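Local coordinates for bifunctional protein PutA (Bdellovibrio bacteriovorus, PDB 5UR2), which probably catalyses both steps of proline catabolism, oxidising proline with bound FAD and then glutamate semialdehyde with NAD+ to give glutamate, at residues V252-I257 with T287-K292; G463-E468 with Y604-R609; L471-A474 with D478-K481; A667-V672 with V822-A827. One frame throughout, in Å; residues are numbered along the deposited sequence.

Contact 1: residues V252-I257 with T287-K292; sequences VFTELI and TEFAQK
Phe289 reaches across from its helix and lays one face of its ring against Thr254. The contact is made by the carbon side of the threonine: CB of Thr254 sits 3.8 Å from the centroid of the Phe289 ring and 18° off its normal, a CH-pi contact over the face. Beside it the methyl CG2 of Thr254 comes to 3.7 Å from both CD2 and CE2 of Phe289. The two side chains meet at a slant. With CG anti to its backbone N (chi1 167°), Phe289 extends straight out from its helix. Its far end, CZ, thereby also reaches the backbone of the other helix, 3.1 Å from the carbonyl O of Thr254. The hydroxyl of Thr254 is turned to its own helix, where OG1 is hydrogen-bonded to Leu250 O one turn earlier.

Helices 246-257 and 279-293 are consecutive outer helices of the proline dehydrogenase TIM barrel, each following its own strand, 235-238 and 268-273, and Phe289 bridges the groove between them.

Ile257, one turn after Thr254, meets a different part of the ring. Its CD1 lies at the edge of Phe289, near the ring plane, 4.0 Å from CE2. The other branch, CG2, rests 3.9 Å above the ring plane of Phe253, offset toward the rim. Phe253 in turn makes an edge-to-face contact with Phe297 and touches Ile270 of strand 268-273. Near the C-terminal ends of the two helices, Arg293 NE donates a hydrogen bond to Ile257 O.

Contact 2: residues G463-E468 with Y604-R609; sequences GKFYNE and YARHMR
Arg606 closes on the carbonyl oxygen of Gly463 with two nitrogens at once. NE of Arg606 donates to Gly463 O at 2.8 Å, and NH2 of Arg606 is placed 2.5 Å from the same oxygen, a distance short enough to be read with some caution. Because one acceptor sits between two donors on the side of the guanidinium, both bonds are bent, with N-H...O angles of 135° and 148°. The oxygen lies close to the guanidinium plane, while the two nitrogens approach from opposite faces of the carbonyl plane, each somewhat tilted from it.

Behind the polar end, the arginine shaft packs on Phe465. CD of Arg606 is 3.8 Å from CB of Phe465 and lies near the plane of the phenylalanine ring, at its edge. Arg606 reaches this far because CG is anti to the backbone N (chi1 177°) and the chain stays extended to NE.

The helix that sends out Arg606, 587-611, belongs to the aldehyde dehydrogenase part of PutA, and 463-468 is irregular chain running toward it after the proline dehydrogenase barrel. Further along the chain, polar contacts tie it to the same helix: Asp599, from an earlier turn, takes Asn467 ND2 and the backbone N of Glu468, and Asn467 ND2 lies in the plane of the Phe465 ring at its edge. The remaining nitrogen of Arg606, NH1, forms a salt bridge with Glu610 one turn along. Lys464, whose CB leaves the backbone away from the helix, is hydrogen-bonded through NZ to Gly618 O of the second subunit.

Contact 3: residues L471-A474 with D478-K481; sequences LDFA and DREK
Phe473 and Arg479 face each other across a tight bend, their CA atoms 5.9 Å apart, where irregular chain turns into helix 476-491. An Asx turn shapes the approach: Asp472 OD1 accepts from Ala474 N at 3.1 Å, the N-H coming from above the carboxylate plane. The bend lies in the chain joining the proline dehydrogenase barrel to the aldehyde dehydrogenase part, and it is packed between the two: Ala474 and Arg479 touch Trp211 of the barrel helix 211-232, while Leu471 and Asp478 touch Phe573 on helix 572-583.

Arg479 wraps round the carbonyl of Phe473. The turn at chi3 (-59°) folds the guanidinium back, so that CG and CD of Arg479 lie against Phe473 O at 3.2 and 3.3 Å while NH1 bonds to it. The oxygen is thus held against the aliphatic shaft as well as by the N-H, and it lies near the guanidinium plane, at the edge.

The Phe473 ring turns its edge to the start of the helix, its CE1 4.2 Å from Asp478 O, which is close to the ring plane. The ring also meets Trp587, their planes steeply inclined. Asp478 crosses Leu471 at a slant, with OD2 4.1 Å from Leu471 CD2; its place in the first turn would let the carboxylate interact favourably with the helix dipole. The bond from Arg479 NH1 to Phe473 O is 3.0 Å long and nearly straight, at 166°.

Contact 4: residues A667-V672 with V822-A827; sequences AEQSTV and VVDKEA
Gln669 and Asp824 join two helix starts of the aldehyde dehydrogenase fold. Residues 667-670 form a type I beta turn leading into helix 671-684, the crossover between the parallel strands 661-665 and 691-693 of the Rossmann-type domain. Asp824 is the N-cap of helix 825-841, which comes after helix 790-806 and a loop and precedes strand 843-847 in the catalytic domain.

One hydrogen bond spans the gap. NE2 of Gln669 donates to OD2 of Asp824 at 3.1 Å and almost straight, at 170°. The acceptor lies in the plane of the amide, but NE2 approaches on the syn side of the carboxylate and 32° out of its plane; the amide and carboxylate planes stand 41° apart. A bend at chi2 brings the amide of Gln669 round to this position. Asp824 thus uses one oxygen for the turn and the other for its own helix.

Apolar packing lies next to the bond. CB and CG of Gln669 both touch CG2 of Val823 at 3.7 Å, the side chains crossing at about a right angle. Arg514 of strand 511-516 braces the same place, bonding Val823 O through NH2 and, weakly, Gln669 O through NE.

The electrostatics alongside are probably less favourable, where Glu668 OE2 stands 5.2 Å from Asp824 OD2; the N-H that Gln669 gives to Asp824 probably offsets part of this.

Local bonds shape each side. Ala667 O accepts Ser670 N at 3.0 Å and Thr671 OG1 from the opposite face of its plane. In the capping bond, Ala827 N donates to Asp824 OD1 at 2.9 Å.

From the N terminus, contact 1 closes first, a short loop within the proline dehydrogenase barrel that holds two successive outer helices together. The chain then leaves the barrel and opens contact 2 at 463-468. Before that loop closes at 604-609, contact 3 forms and closes at the start of helix 476-491, so it is nested inside contact 2, about 27 Å away between centres. Contact 2 ties the connecting chain to helix 587-611. Contact 4 follows in series, joining the Rossmann-type and catalytic regions of the aldehyde dehydrogenase part. None of the loops cross. Contacts 1 and 4 are farthest apart, with centres about 48 Å from each other.

Contact 1: residues V252-I257 with T287-K292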
loop_
_atom_site.group_PDB
_atom_site.type_symbol
_atom_site.label_atom_id
_atom_site.label_comp_id
_atom_site.label_asym_id
_atom_site.label_seq_id
_atom_site.Cartn_x
_atom_site.Cartn_y
_atom_site.Cartn_z
ATOM N N VAL B 252 7.246 18.920 -48.004
ATOM C CA VAL B 252 8.271 18.390 -48.899
ATOM C C VAL B 252 7.716 18.268 -50.313
ATOM O O VAL B 252 8.320 18.739 -51.284
ATOM C CB VAL B 252 8.787 17.043 -48.359
ATOM C CG1 VAL B 252 9.606 16.302 -49.392
ATOM C CG2 VAL B 252 9.585 17.250 -47.063
ATOM N N PHE B 253 6.535 17.656 -50.437
ATOM C CA PHE B 253 5.956 17.369 -51.747
ATOM C C PHE B 253 5.594 18.639 -52.503
ATOM O O PHE B 253 5.938 18.797 -53.681
ATOM C CB PHE B 253 4.725 16.479 -51.583
ATOM C CG PHE B 253 4.017 16.197 -52.864
ATOM C CD1 PHE B 253 4.499 15.228 -53.738
ATOM C CD2 PHE B 253 2.843 16.875 -53.187
ATOM C CE1 PHE B 253 3.828 14.950 -54.928
ATOM C CE2 PHE B 253 2.179 16.608 -54.367
ATOM C CZ PHE B 253 2.671 15.646 -55.242
ATOM N N THR B 254 4.853 19.531 -51.855
ATOM C CA THR B 254 4.343 20.700 -52.558
ATOM C C THR B 254 5.473 21.651 -52.944
ATOM O O THR B 254 5.460 22.214 -54.041
ATOM C CB THR B 254 3.282 21.414 -51.711
ATOM O OG1 THR B 254 3.789 21.663 -50.389
ATOM C CG2 THR B 254 2.013 20.581 -51.627
ATOM N N GLU B 255 6.457 21.846 -52.063
ATOM C CA GLU B 255 7.572 22.713 -52.424
ATOM C C GLU B 255 8.379 22.104 -53.562
ATOM O O GLU B 255 8.826 22.820 -54.466
ATOM C CB GLU B 255 8.463 22.982 -51.208
ATOM C CG GLU B 255 7.816 23.851 -50.099
ATOM C CD GLU B 255 8.754 24.027 -48.894
ATOM O OE1 GLU B 255 9.963 23.780 -49.054
ATOM O OE2 GLU B 255 8.308 24.428 -47.803
ATOM N N LEU B 256 8.559 20.780 -53.538
ATOM C CA LEU B 256 9.356 20.108 -54.557
ATOM C C LEU B 256 8.728 20.256 -55.945
ATOM O O LEU B 256 9.407 20.656 -56.900
ATOM C CB LEU B 256 9.543 18.636 -54.184
ATOM C CG LEU B 256 10.555 17.848 -55.012
ATOM C CD1 LEU B 256 11.946 18.500 -54.954
ATOM C CD2 LEU B 256 10.614 16.400 -54.517
ATOM N N ILE B 257 7.439 19.917 -56.084
ATOM C CA ILE B 257 6.807 19.927 -57.405
ATOM C C ILE B 257 6.428 21.323 -57.872
ATOM O O ILE B 257 5.954 21.473 -59.008
ATOM C CB ILE B 257 5.540 19.043 -57.502
ATOM C CG1 ILE B 257 4.350 19.680 -56.786
ATOM C CG2 ILE B 257 5.789 17.619 -56.939
ATOM C CD1 ILE B 257 2.998 19.028 -57.170
ATOM N N THR B 287 -5.769 21.652 -53.056
ATOM C CA THR B 287 -6.462 22.123 -54.256
ATOM C C THR B 287 -6.094 23.574 -54.573
ATOM O O THR B 287 -5.794 23.905 -55.728
ATOM C CB THR B 287 -7.985 21.976 -54.095
ATOM O OG1 THR B 287 -8.320 20.598 -53.878
ATOM C CG2 THR B 287 -8.714 22.444 -55.353
ATOM N N GLU B 288 -6.087 24.449 -53.560
ATOM C CA GLU B 288 -5.637 25.822 -53.780
ATOM C C GLU B 288 -4.225 25.840 -54.334
ATOM O O GLU B 288 -3.928 26.576 -55.278
ATOM C CB GLU B 288 -5.680 26.623 -52.471
ATOM C CG GLU B 288 -7.060 26.759 -51.876
ATOM C CD GLU B 288 -8.045 27.398 -52.849
ATOM O OE1 GLU B 288 -7.957 28.633 -53.046
ATOM O OE2 GLU B 288 -8.887 26.663 -53.426
ATOM N N PHE B 289 -3.355 24.999 -53.777
ATOM C CA PHE B 289 -1.982 24.931 -54.250
ATOM C C PHE B 289 -1.910 24.456 -55.699
ATOM O O PHE B 289 -1.163 25.025 -56.505
ATOM C CB PHE B 289 -1.173 24.012 -53.328
ATOM C CG PHE B 289 0.137 23.631 -53.892
ATOM C CD1 PHE B 289 1.177 24.535 -53.910
ATOM C CD2 PHE B 289 0.322 22.379 -54.442
ATOM C CE1 PHE B 289 2.386 24.185 -54.452
ATOM C CE2 PHE B 289 1.528 22.026 -54.980
ATOM C CZ PHE B 289 2.560 22.929 -54.989
ATOM N N ALA B 290 -2.716 23.449 -56.064
ATOM C CA ALA B 290 -2.722 22.968 -57.446
ATOM C C ALA B 290 -3.091 24.088 -58.409
ATOM O O ALA B 290 -2.527 24.196 -59.505
ATOM C CB ALA B 290 -3.691 21.793 -57.606
ATOM N N GLN B 291 -4.028 24.939 -58.009
ATOM C CA GLN B 291 -4.396 26.062 -58.855
ATOM C C GLN B 291 -3.240 27.050 -58.969
ATOM O O GLN B 291 -2.838 27.431 -60.072
ATOM C CB GLN B 291 -5.645 26.735 -58.297
ATOM C CG GLN B 291 -6.283 27.704 -59.264
ATOM C CD GLN B 291 -7.230 28.654 -58.572
ATOM O OE1 GLN B 291 -7.234 28.759 -57.343
ATOM N NE2 GLN B 291 -8.044 29.356 -59.360
ATOM N N LYS B 292 -2.654 27.428 -57.834
ATOM C CA LYS B 292 -1.518 28.342 -57.852
ATOM C C LYS B 292 -0.358 27.749 -58.645
ATOM O O LYS B 292 0.325 28.463 -59.392
ATOM C CB LYS B 292 -1.096 28.656 -56.410
ATOM C CG LYS B 292 0.256 29.337 -56.262
ATOM C CD LYS B 292 0.658 29.422 -54.785
#

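Contact 2: residues G463-E468 with Y604-R609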
loop_
_atom_site.group_PDB
_atom_site.type_symbol
_atom_site.label_atom_id
_atom_site.label_comp_id
_atom_site.label_asym_id
_atom_site.label_seq_id
_atom_site.Cartn_x
_atom_site.Cartn_y
_atom_site.Cartn_z
ATOM N N GLY B 463 -9.404 10.461 -10.650
ATOM C CA GLY B 463 -8.512 9.912 -9.661
ATOM C C GLY B 463 -7.252 9.278 -10.200
ATOM O O GLY B 463 -6.311 9.063 -9.426
ATOM N N LYS B 464 -7.187 8.981 -11.492
ATOM C CA LYS B 464 -6.006 8.333 -12.040
ATOM C C LYS B 464 -4.918 9.363 -12.322
ATOM O O LYS B 464 -5.204 10.485 -12.727
ATOM C CB LYS B 464 -6.369 7.567 -13.314
ATOM C CG LYS B 464 -5.224 6.818 -13.958
ATOM C CD LYS B 464 -5.713 5.991 -15.160
ATOM C CE LYS B 464 -4.568 5.518 -16.079
ATOM N NZ LYS B 464 -3.479 4.761 -15.387
ATOM N N PHE B 465 -3.667 8.987 -12.066
ATOM C CA PHE B 465 -2.535 9.838 -12.408
ATOM C C PHE B 465 -2.235 9.771 -13.898
ATOM O O PHE B 465 -2.197 8.685 -14.486
ATOM C CB PHE B 465 -1.282 9.408 -11.652
ATOM C CG PHE B 465 -0.043 10.131 -12.091
ATOM C CD1 PHE B 465 0.279 11.376 -11.547
ATOM C CD2 PHE B 465 0.803 9.574 -13.048
ATOM C CE1 PHE B 465 1.421 12.042 -11.947
ATOM C CE2 PHE B 465 1.950 10.241 -13.461
ATOM C CZ PHE B 465 2.258 11.481 -12.913
ATOM N N TYR B 466 -1.946 10.933 -14.488
ATOM C CA TYR B 466 -1.495 11.024 -15.875
ATOM C C TYR B 466 -0.187 11.792 -15.929
ATOM O O TYR B 466 0.002 12.769 -15.198
ATOM C CB TYR B 466 -2.542 11.711 -16.786
ATOM C CG TYR B 466 -3.765 10.851 -16.963
ATOM C CD1 TYR B 466 -4.842 10.925 -16.063
ATOM C CD2 TYR B 466 -3.822 9.917 -17.992
ATOM C CE1 TYR B 466 -5.953 10.097 -16.211
ATOM C CE2 TYR B 466 -4.939 9.090 -18.165
ATOM C CZ TYR B 466 -5.995 9.176 -17.264
ATOM O OH TYR B 466 -7.077 8.340 -17.444
ATOM N N ASN B 467 0.718 11.334 -16.785
ATOM C CA ASN B 467 1.970 12.038 -17.000
ATOM C C ASN B 467 1.768 13.291 -17.849
ATOM O O ASN B 467 0.901 13.344 -18.718
ATOM C CB ASN B 467 2.969 11.123 -17.685
ATOM C CG ASN B 467 3.348 9.944 -16.829
ATOM O OD1 ASN B 467 2.660 8.915 -16.823
ATOM N ND2 ASN B 467 4.469 10.066 -16.125
ATOM N N GLU B 468 2.622 14.272 -17.623
ATOM C CA GLU B 468 2.613 15.499 -18.411
ATOM C C GLU B 468 3.035 15.234 -19.859
ATOM O O GLU B 468 4.093 14.626 -20.096
ATOM C CB GLU B 468 3.557 16.515 -17.764
ATOM C CG GLU B 468 3.734 17.785 -18.567
ATOM C CD GLU B 468 2.547 18.725 -18.486
ATOM O OE1 GLU B 468 1.684 18.568 -17.590
ATOM O OE2 GLU B 468 2.476 19.628 -19.335
ATOM N N TYR B 604 3.634 12.909 -6.248
ATOM C CA TYR B 604 3.801 12.875 -4.800
ATOM C C TYR B 604 2.680 13.648 -4.124
ATOM O O TYR B 604 2.251 13.270 -3.030
ATOM C CB TYR B 604 5.187 13.403 -4.394
ATOM C CG TYR B 604 6.309 12.522 -4.928
ATOM C CD1 TYR B 604 6.174 11.134 -4.952
ATOM C CD2 TYR B 604 7.472 13.081 -5.459
ATOM C CE1 TYR B 604 7.179 10.314 -5.449
ATOM C CE2 TYR B 604 8.487 12.277 -5.979
ATOM C CZ TYR B 604 8.329 10.889 -5.975
ATOM O OH TYR B 604 9.318 10.082 -6.483
ATOM N N ALA B 605 2.168 14.705 -4.765
ATOM C CA ALA B 605 1.017 15.392 -4.185
ATOM C C ALA B 605 -0.198 14.478 -4.173
ATOM O O ALA B 605 -0.908 14.386 -3.160
ATOM C CB ALA B 605 0.718 16.699 -4.930
ATOM N N ARG B 606 -0.424 13.756 -5.273
ATOM C CA ARG B 606 -1.515 12.787 -5.303
ATOM C C ARG B 606 -1.327 11.717 -4.228
ATOM O O ARG B 606 -2.279 11.355 -3.534
ATOM C CB ARG B 606 -1.613 12.153 -6.692
ATOM C CG ARG B 606 -2.670 11.062 -6.833
ATOM C CD ARG B 606 -2.627 10.493 -8.269
ATOM N NE ARG B 606 -3.687 9.525 -8.520
ATOM C CZ ARG B 606 -3.662 8.272 -8.073
ATOM N NH1 ARG B 606 -2.638 7.836 -7.345
ATOM N NH2 ARG B 606 -4.669 7.459 -8.338
ATOM N N HIS B 607 -0.104 11.212 -4.064
ATOM C CA HIS B 607 0.128 10.148 -3.085
ATOM C C HIS B 607 -0.116 10.641 -1.660
ATOM O O HIS B 607 -0.715 9.926 -0.846
ATOM C CB HIS B 607 1.546 9.596 -3.228
ATOM C CG HIS B 607 1.727 8.215 -2.677
ATOM N ND1 HIS B 607 2.969 7.630 -2.527
ATOM C CD2 HIS B 607 0.823 7.297 -2.249
ATOM C CE1 HIS B 607 2.823 6.415 -2.030
ATOM N NE2 HIS B 607 1.531 6.191 -1.849
ATOM N N MET B 608 0.336 11.859 -1.344
ATOM C CA MET B 608 0.137 12.383 0.003
ATOM C C MET B 608 -1.345 12.517 0.312
ATOM O O MET B 608 -1.781 12.260 1.442
ATOM C CB MET B 608 0.842 13.733 0.149
ATOM C CG MET B 608 0.885 14.297 1.595
ATOM S SD MET B 608 1.962 13.268 2.658
ATOM C CE MET B 608 0.778 12.287 3.599
ATOM N N ARG B 609 -2.138 12.879 -0.699
ATOM C CA ARG B 609 -3.578 12.975 -0.521
ATOM C C ARG B 609 -4.196 11.620 -0.227
ATOM O O ARG B 609 -5.182 11.551 0.521
ATOM C CB ARG B 609 -4.215 13.608 -1.754
ATOM C CG ARG B 609 -3.937 15.099 -1.858
ATOM C CD ARG B 609 -4.514 15.684 -3.153
ATOM N NE ARG B 609 -4.533 17.128 -3.058
ATOM C CZ ARG B 609 -3.881 17.949 -3.877
ATOM N NH1 ARG B 609 -3.167 17.462 -4.883
ATOM N NH2 ARG B 609 -3.958 19.265 -3.690
#

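Contact 3: residues L471-A474 with D478-K481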
loop_
_atom_site.group_PDB
_atom_site.type_symbol
_atom_site.label_atom_id
_atom_site.label_comp_id
_atom_site.label_asym_id
_atom_site.label_seq_id
_atom_site.Cartn_x
_atom_site.Cartn_y
_atom_site.Cartn_z
ATOM N N LEU B 471 6.496 18.242 -25.322
ATOM C CA LEU B 471 6.259 19.112 -26.455
ATOM C C LEU B 471 6.387 18.344 -27.773
ATOM O O LEU B 471 7.178 17.401 -27.907
ATOM C CB LEU B 471 7.245 20.279 -26.437
ATOM C CG LEU B 471 7.093 21.365 -25.383
ATOM C CD1 LEU B 471 8.316 22.285 -25.391
ATOM C CD2 LEU B 471 5.819 22.173 -25.648
ATOM N N ASP B 472 5.606 18.783 -28.760
ATOM C CA ASP B 472 5.693 18.303 -30.141
ATOM C C ASP B 472 6.460 19.353 -30.937
ATOM O O ASP B 472 5.890 20.379 -31.331
ATOM C CB ASP B 472 4.291 18.074 -30.715
ATOM C CG ASP B 472 4.312 17.528 -32.151
ATOM O OD1 ASP B 472 5.399 17.224 -32.689
ATOM O OD2 ASP B 472 3.225 17.374 -32.731
ATOM N N PHE B 473 7.752 19.108 -31.182
ATOM C CA PHE B 473 8.523 20.134 -31.879
ATOM C C PHE B 473 8.245 20.183 -33.378
ATOM O O PHE B 473 8.822 21.036 -34.078
ATOM C CB PHE B 473 10.022 19.967 -31.603
ATOM C CG PHE B 473 10.452 20.545 -30.263
ATOM C CD1 PHE B 473 10.314 21.901 -30.008
ATOM C CD2 PHE B 473 10.996 19.736 -29.273
ATOM C CE1 PHE B 473 10.696 22.437 -28.795
ATOM C CE2 PHE B 473 11.383 20.271 -28.051
ATOM C CZ PHE B 473 11.235 21.615 -27.813
ATOM N N ALA B 474 7.335 19.340 -33.879
ATOM C CA ALA B 474 6.813 19.534 -35.224
ATOM C C ALA B 474 5.880 20.747 -35.307
ATOM O O ALA B 474 5.551 21.188 -36.424
ATOM C CB ALA B 474 6.090 18.262 -35.693
ATOM N N ASP B 478 5.889 26.126 -31.360
ATOM C CA ASP B 478 6.689 25.693 -30.223
ATOM C C ASP B 478 8.181 25.813 -30.512
ATOM O O ASP B 478 8.964 26.147 -29.613
ATOM C CB ASP B 478 6.269 24.282 -29.826
ATOM C CG ASP B 478 4.903 24.275 -29.143
ATOM O OD1 ASP B 478 4.553 25.312 -28.530
ATOM O OD2 ASP B 478 4.177 23.263 -29.241
ATOM N N ARG B 479 8.601 25.565 -31.756
ATOM C CA ARG B 479 9.986 25.856 -32.122
ATOM C C ARG B 479 10.299 27.340 -31.927
ATOM O O ARG B 479 11.375 27.699 -31.430
ATOM C CB ARG B 479 10.266 25.429 -33.574
ATOM C CG ARG B 479 10.097 23.931 -33.828
ATOM C CD ARG B 479 10.676 23.474 -35.177
ATOM N NE ARG B 479 10.053 24.159 -36.302
ATOM C CZ ARG B 479 8.918 23.779 -36.895
ATOM N NH1 ARG B 479 8.254 22.700 -36.489
ATOM N NH2 ARG B 479 8.443 24.490 -37.913
ATOM N N GLU B 480 9.359 28.215 -32.293
ATOM C CA GLU B 480 9.592 29.650 -32.175
ATOM C C GLU B 480 9.728 30.082 -30.720
ATOM O O GLU B 480 10.603 30.893 -30.396
ATOM C CB GLU B 480 8.465 30.423 -32.856
ATOM C CG GLU B 480 8.505 30.347 -34.369
ATOM C CD GLU B 480 7.225 30.863 -35.015
ATOM O OE1 GLU B 480 6.176 30.938 -34.326
ATOM O OE2 GLU B 480 7.277 31.209 -36.212
ATOM N N LYS B 481 8.862 29.568 -29.841
ATOM C CA LYS B 481 8.981 29.864 -28.414
ATOM C C LYS B 481 10.300 29.358 -27.860
ATOM O O LYS B 481 10.901 29.998 -26.988
ATOM C CB LYS B 481 7.811 29.251 -27.635
ATOM C CG LYS B 481 6.495 29.975 -27.888
ATOM C CD LYS B 481 5.342 29.382 -27.084
ATOM C CE LYS B 481 4.038 30.112 -27.399
ATOM N NZ LYS B 481 3.228 29.402 -28.412
#

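Contact 4: residues A667-V672 with V822-A827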
loop_
_atom_site.group_PDB
_atom_site.type_symbol
_atom_site.label_atom_id
_atom_site.label_comp_id
_atom_site.label_asym_id
_atom_site.label_seq_id
_atom_site.Cartn_x
_atom_site.Cartn_y
_atom_site.Cartn_z
ATOM N N ALA B 667 24.030 20.456 -7.443
ATOM C CA ALA B 667 25.323 20.228 -8.084
ATOM C C ALA B 667 25.891 21.523 -8.669
ATOM O O ALA B 667 25.161 22.325 -9.254
ATOM C CB ALA B 667 25.172 19.175 -9.185
ATOM N N GLU B 668 27.211 21.719 -8.533
ATOM C CA GLU B 668 27.828 22.954 -9.021
ATOM C C GLU B 668 27.661 23.112 -10.529
ATOM O O GLU B 668 27.737 24.237 -11.044
ATOM C CB GLU B 668 29.330 22.995 -8.677
ATOM C CG GLU B 668 30.053 21.675 -8.923
ATOM C CD GLU B 668 31.530 21.710 -8.558
ATOM O OE1 GLU B 668 31.819 21.916 -7.360
ATOM O OE2 GLU B 668 32.397 21.528 -9.459
ATOM N N GLN B 669 27.449 22.012 -11.248
ATOM C CA GLN B 669 27.293 22.090 -12.691
ATOM C C GLN B 669 25.919 22.591 -13.108
ATOM O O GLN B 669 25.774 23.102 -14.225
ATOM C CB GLN B 669 27.547 20.716 -13.311
ATOM C CG GLN B 669 28.954 20.193 -13.097
ATOM C CD GLN B 669 29.112 19.359 -11.821
ATOM O OE1 GLN B 669 28.268 19.395 -10.913
ATOM N NE2 GLN B 669 30.218 18.606 -11.748
ATOM N N SER B 670 24.928 22.521 -12.218
ATOM C CA SER B 670 23.552 22.789 -12.595
ATOM C C SER B 670 22.835 23.673 -11.568
ATOM O O SER B 670 21.615 23.567 -11.391
ATOM C CB SER B 670 22.806 21.469 -12.824
ATOM O OG SER B 670 22.843 20.635 -11.679
ATOM N N THR B 671 23.557 24.605 -10.942
ATOM C CA THR B 671 22.935 25.450 -9.928
ATOM C C THR B 671 22.081 26.565 -10.531
ATOM O O THR B 671 21.109 26.997 -9.902
ATOM C CB THR B 671 24.009 25.998 -8.992
ATOM O OG1 THR B 671 24.637 24.896 -8.321
ATOM C CG2 THR B 671 23.407 26.951 -7.959
ATOM N N VAL B 672 22.381 27.028 -11.744
ATOM C CA VAL B 672 21.452 27.956 -12.399
ATOM C C VAL B 672 20.085 27.301 -12.589
ATOM O O VAL B 672 19.041 27.933 -12.369
ATOM C CB VAL B 672 22.027 28.466 -13.734
ATOM C CG1 VAL B 672 21.048 29.397 -14.405
ATOM C CG2 VAL B 672 23.331 29.182 -13.501
ATOM N N VAL B 822 29.577 16.574 -23.000
ATOM C CA VAL B 822 29.459 16.077 -21.626
ATOM C C VAL B 822 29.595 17.266 -20.677
ATOM O O VAL B 822 29.842 18.392 -21.115
ATOM C CB VAL B 822 30.488 14.975 -21.294
ATOM C CG1 VAL B 822 30.192 13.691 -22.081
ATOM C CG2 VAL B 822 31.929 15.472 -21.514
ATOM N N VAL B 823 29.444 17.026 -19.373
ATOM C CA VAL B 823 29.024 18.096 -18.466
ATOM C C VAL B 823 30.136 19.123 -18.222
ATOM O O VAL B 823 29.873 20.330 -18.226
ATOM C CB VAL B 823 28.495 17.497 -17.147
ATOM C CG1 VAL B 823 29.604 16.800 -16.373
ATOM C CG2 VAL B 823 27.904 18.587 -16.302
ATOM N N ASP B 824 31.385 18.687 -18.017
ATOM C CA ASP B 824 32.454 19.622 -17.656
ATOM C C ASP B 824 33.811 19.048 -18.064
ATOM O O ASP B 824 33.915 17.918 -18.553
ATOM C CB ASP B 824 32.416 19.994 -16.155
ATOM C CG ASP B 824 32.599 18.783 -15.215
ATOM O OD1 ASP B 824 33.027 17.690 -15.662
ATOM O OD2 ASP B 824 32.314 18.940 -14.002
ATOM N N LYS B 825 34.863 19.851 -17.858
ATOM C CA LYS B 825 36.186 19.475 -18.354
ATOM C C LYS B 825 36.719 18.226 -17.649
ATOM O O LYS B 825 37.367 17.380 -18.279
ATOM C CB LYS B 825 37.151 20.652 -18.209
ATOM C CG LYS B 825 38.494 20.432 -18.919
ATOM C CD LYS B 825 39.371 21.649 -18.846
ATOM C CE LYS B 825 40.703 21.418 -19.570
ATOM N NZ LYS B 825 41.434 20.181 -19.141
ATOM N N GLU B 826 36.457 18.092 -16.346
ATOM C CA GLU B 826 36.839 16.880 -15.625
ATOM C C GLU B 826 36.228 15.631 -16.260
ATOM O O GLU B 826 36.917 14.633 -16.486
ATOM C CB GLU B 826 36.422 16.980 -14.158
ATOM C CG GLU B 826 36.766 15.720 -13.378
ATOM C CD GLU B 826 36.245 15.719 -11.949
ATOM O OE1 GLU B 826 35.744 16.763 -11.490
ATOM O OE2 GLU B 826 36.321 14.654 -11.295
ATOM N N ALA B 827 34.922 15.653 -16.522
ATOM C CA ALA B 827 34.297 14.492 -17.146
ATOM C C ALA B 827 34.867 14.254 -18.538
ATOM O O ALA B 827 35.178 13.116 -18.906
ATOM C CB ALA B 827 32.779 14.684 -17.212
#